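Local coordinates for protein chaperone SycD (PDB 4NRH) that probably acts as a type III secretion chaperone of the LcrH/SycD family, working in complex with the gatekeeper CopN in directing translocator secretion, at residues D[7-12]-D[61-66]. Sequence-based numbering, arbitrary orientation.
Sequences MSHLNY and EKVYKE
Glu66 carries CG anti to its carbonyl carbon (chi1 -64°) and stays extended to CD, which brings its carboxylate to the first turn of helix 9-19; His9 holds CG anti to its backbone N, and its ring meets Lys62. At the helix start, Glu66 OE2 accepts from His9 N at 2.7 Å through its syn lone pair, with an N-H...O angle of 158°. A weak second bond runs from Leu10 N to Glu66 OE1 at 3.4 Å, so the carboxylate receives two successive amides of the first turn. Ser8 is the N-cap: its OG takes the next amide, Asn11 N, at 3.2 Å. A carboxylate at this end should interact favourably with the helix dipole. The contact thus joins the N-terminal helix to helix 57-72 of an all-helical tetratricopeptide-repeat chaperone of the LcrH/SycD family. Lys62 CD sits over the centre of the His9 ring, 3.7 Å from the centroid and 11° off the normal, a CH-pi contact, while Val63 CG2 approaches the ring edge. His9 NE2 also hydrogen-bonds Asp59 OD1, a second hold that should limit rotation of the ring. Beside these bonds, Val63 CG1 lies 4.0 Å from Leu10 CB, and Val63 CG2 comes to 3.9 Å from Leu10 CA. Helix 76-89 extends this apolar patch, with Trp85 against Leu10 and both Val82 and Leu86 against Val63.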
ATOM      1  N   MET D   7     -11.425  15.871  12.661  1.00 76.58           N
ATOM      2  CA  MET D   7     -10.752  15.185  11.564  1.00 79.33           C
ATOM      3  C   MET D   7     -10.934  15.924  10.241  1.00 77.12           C
ATOM      4  O   MET D   7     -12.050  16.280   9.865  1.00 80.72           O
ATOM      5  CB  MET D   7     -11.264  13.748  11.432  1.00 76.97           C
ATOM      6  CG  MET D   7     -10.853  13.061  10.136  1.00 71.84           C
ATOM      7  SD  MET D   7     -11.432  11.357  10.004  1.00 81.76           S
ATOM      8  CE  MET D   7     -10.384  10.545  11.208  1.00 87.91           C
ATOM      9  N   SER D   8      -9.826  16.151   9.544  1.00 68.87           N
ATOM     10  CA  SER D   8      -9.850  16.807   8.243  1.00 62.03           C
ATOM     11  C   SER D   8     -10.580  15.944   7.218  1.00 65.67           C
ATOM     12  O   SER D   8     -10.582  14.718   7.318  1.00 63.46           O
ATOM     13  CB  SER D   8      -8.429  17.109   7.767  1.00 54.80           C
ATOM     14  OG  SER D   8      -7.869  15.996   7.090  1.00 54.83           O
ATOM     15  N   HIS D   9     -11.206  16.591   6.239  1.00 65.26           N
ATOM     16  CA  HIS D   9     -11.963  15.878   5.214  1.00 59.50           C
ATOM     17  C   HIS D   9     -11.058  14.975   4.380  1.00 51.22           C
ATOM     18  O   HIS D   9     -11.497  13.941   3.875  1.00 48.22           O
ATOM     19  CB  HIS D   9     -12.702  16.863   4.307  1.00 56.97           C
ATOM     20  CG  HIS D   9     -13.857  16.255   3.574  1.00 65.55           C
ATOM     21  ND1 HIS D   9     -14.981  15.781   4.216  1.00 76.12           N
ATOM     22  CD2 HIS D   9     -14.060  16.038   2.253  1.00 67.45           C
ATOM     23  CE1 HIS D   9     -15.827  15.301   3.323  1.00 78.91           C
ATOM     24  NE2 HIS D   9     -15.293  15.446   2.124  1.00 73.14           N
ATOM     25  N   LEU D  10      -9.799  15.377   4.230  1.00 48.07           N
ATOM     26  CA  LEU D  10      -8.819  14.585   3.497  1.00 53.38           C
ATOM     27  C   LEU D  10      -8.622  13.227   4.161  1.00 48.10           C
ATOM     28  O   LEU D  10      -8.644  12.191   3.498  1.00 50.12           O
ATOM     29  CB  LEU D  10      -7.482  15.321   3.404  1.00 55.75           C
ATOM     30  CG  LEU D  10      -6.336  14.532   2.762  1.00 54.22           C
ATOM     31  CD1 LEU D  10      -6.716  14.065   1.363  1.00 45.60           C
ATOM     32  CD2 LEU D  10      -5.057  15.353   2.733  1.00 53.64           C
ATOM     33  N   ASN D  11      -8.430  13.243   5.476  1.00 47.75           N
ATOM     34  CA  ASN D  11      -8.249  12.015   6.239  1.00 48.84           C
ATOM     35  C   ASN D  11      -9.506  11.157   6.210  1.00 49.55           C
ATOM     36  O   ASN D  11      -9.429   9.930   6.189  1.00 54.91           O
ATOM     37  CB  ASN D  11      -7.866  12.337   7.684  1.00 50.64           C
ATOM     38  CG  ASN D  11      -6.460  12.885   7.804  1.00 61.41           C
ATOM     39  OD1 ASN D  11      -5.537  12.399   7.154  1.00 61.58           O
ATOM     40  ND2 ASN D  11      -6.289  13.903   8.640  1.00 66.31           N
ATOM     41  N   TYR D  12     -10.663  11.812   6.209  1.00 52.54           N
ATOM     42  CA  TYR D  12     -11.938  11.117   6.073  1.00 55.27           C
ATOM     43  C   TYR D  12     -12.010  10.339   4.764  1.00 54.45           C
ATOM     44  O   TYR D  12     -12.435   9.184   4.742  1.00 46.03           O
ATOM     45  CB  TYR D  12     -13.103  12.106   6.157  1.00 59.72           C
ATOM     46  CG  TYR D  12     -14.417  11.544   5.657  1.00 67.73           C
ATOM     47  CD1 TYR D  12     -15.214  10.754   6.475  1.00 74.05           C
ATOM     48  CD2 TYR D  12     -14.866  11.815   4.369  1.00 70.40           C
ATOM     49  CE1 TYR D  12     -16.415  10.239   6.022  1.00 73.34           C
ATOM     50  CE2 TYR D  12     -16.065  11.305   3.907  1.00 75.31           C
ATOM     51  CZ  TYR D  12     -16.835  10.519   4.737  1.00 74.80           C
ATOM     52  OH  TYR D  12     -18.030  10.010   4.282  1.00 77.59           O
ATOM     53  N   GLU D  61     -12.863  20.025  -3.259  1.00 38.68           N
ATOM     54  CA  GLU D  61     -12.879  21.447  -2.944  1.00 47.62           C
ATOM     55  C   GLU D  61     -12.699  21.678  -1.447  1.00 46.10           C
ATOM     56  O   GLU D  61     -11.983  22.592  -1.037  1.00 43.56           O
ATOM     57  CB  GLU D  61     -14.174  22.099  -3.428  1.00 43.51           C
ATOM     58  CG  GLU D  61     -14.185  23.613  -3.289  1.00 62.36           C
ATOM     59  CD  GLU D  61     -13.004  24.277  -3.974  1.00 69.63           C
ATOM     60  OE1 GLU D  61     -12.647  23.858  -5.095  1.00 66.95           O
ATOM     61  OE2 GLU D  61     -12.429  25.217  -3.390  1.00 76.21           O
ATOM     62  N   LYS D  62     -13.362  20.856  -0.638  1.00 47.03           N
ATOM     63  CA  LYS D  62     -13.211  20.926   0.812  1.00 56.05           C
ATOM     64  C   LYS D  62     -11.754  20.716   1.202  1.00 56.64           C
ATOM     65  O   LYS D  62     -11.215  21.428   2.050  1.00 54.07           O
ATOM     66  CB  LYS D  62     -14.083  19.880   1.512  1.00 56.85           C
ATOM     67  CG  LYS D  62     -15.580  20.116   1.416  1.00 58.25           C
ATOM     68  CD  LYS D  62     -16.336  18.991   2.109  1.00 63.72           C
ATOM     69  CE  LYS D  62     -17.841  19.191   2.043  1.00 63.46           C
ATOM     70  NZ  LYS D  62     -18.573  18.033   2.632  1.00 59.44           N
ATOM     71  N   VAL D  63     -11.124  19.732   0.569  1.00 48.02           N
ATOM     72  CA  VAL D  63      -9.722  19.423   0.813  1.00 46.13           C
ATOM     73  C   VAL D  63      -8.826  20.569   0.348  1.00 46.50           C
ATOM     74  O   VAL D  63      -7.830  20.894   0.997  1.00 40.74           O
ATOM     75  CB  VAL D  63      -9.308  18.115   0.104  1.00 45.21           C
ATOM     76  CG1 VAL D  63      -7.831  17.838   0.310  1.00 36.52           C
ATOM     77  CG2 VAL D  63     -10.137  16.948   0.625  1.00 50.76           C
ATOM     78  N   TYR D  64      -9.190  21.185  -0.773  1.00 46.50           N
ATOM     79  CA  TYR D  64      -8.433  22.315  -1.306  1.00 47.63           C
ATOM     80  C   TYR D  64      -8.394  23.477  -0.320  1.00 43.75           C
ATOM     81  O   TYR D  64      -7.348  24.097  -0.122  1.00 43.97           O
ATOM     82  CB  TYR D  64      -9.019  22.784  -2.637  1.00 35.97           C
ATOM     83  CG  TYR D  64      -8.262  23.943  -3.248  1.00 44.01           C
ATOM     84  CD1 TYR D  64      -6.949  23.791  -3.672  1.00 45.77           C
ATOM     85  CD2 TYR D  64      -8.856  25.191  -3.392  1.00 44.86           C
ATOM     86  CE1 TYR D  64      -6.249  24.845  -4.228  1.00 50.32           C
ATOM     87  CE2 TYR D  64      -8.165  26.252  -3.948  1.00 43.35           C
ATOM     88  CZ  TYR D  64      -6.861  26.073  -4.364  1.00 49.75           C
ATOM     89  OH  TYR D  64      -6.166  27.124  -4.917  1.00 49.64           O
ATOM     90  N   LYS D  65      -9.540  23.774   0.285  1.00 39.81           N
ATOM     91  CA  LYS D  65      -9.629  24.839   1.277  1.00 46.91           C
ATOM     92  C   LYS D  65      -8.766  24.524   2.496  1.00 44.81           C
ATOM     93  O   LYS D  65      -8.146  25.417   3.071  1.00 49.69           O
ATOM     94  CB  LYS D  65     -11.083  25.069   1.693  1.00 50.09           C
ATOM     95  CG  LYS D  65     -11.919  25.766   0.629  1.00 57.79           C
ATOM     96  CD  LYS D  65     -13.362  25.937   1.071  1.00 55.39           C
ATOM     97  CE  LYS D  65     -13.453  26.782   2.330  1.00 62.29           C
ATOM     98  NZ  LYS D  65     -14.846  26.855   2.850  1.00 72.34           N
ATOM     99  N   GLU D  66      -8.737  23.253   2.888  1.00 40.50           N
ATOM    100  CA  GLU D  66      -7.905  22.814   4.005  1.00 46.51           C
ATOM    101  C   GLU D  66      -6.431  23.092   3.732  1.00 46.49           C
ATOM    102  O   GLU D  66      -5.705  23.567   4.607  1.00 49.59           O
ATOM    103  CB  GLU D  66      -8.111  21.321   4.280  1.00 43.05           C
ATOM    104  CG  GLU D  66      -9.514  20.953   4.729  1.00 49.77           C
ATOM    105  CD  GLU D  66      -9.638  19.489   5.108  1.00 57.64           C
ATOM    106  OE1 GLU D  66      -8.939  18.654   4.497  1.00 54.79           O
ATOM    107  OE2 GLU D  66     -10.436  19.173   6.013  1.00 71.77           O
TER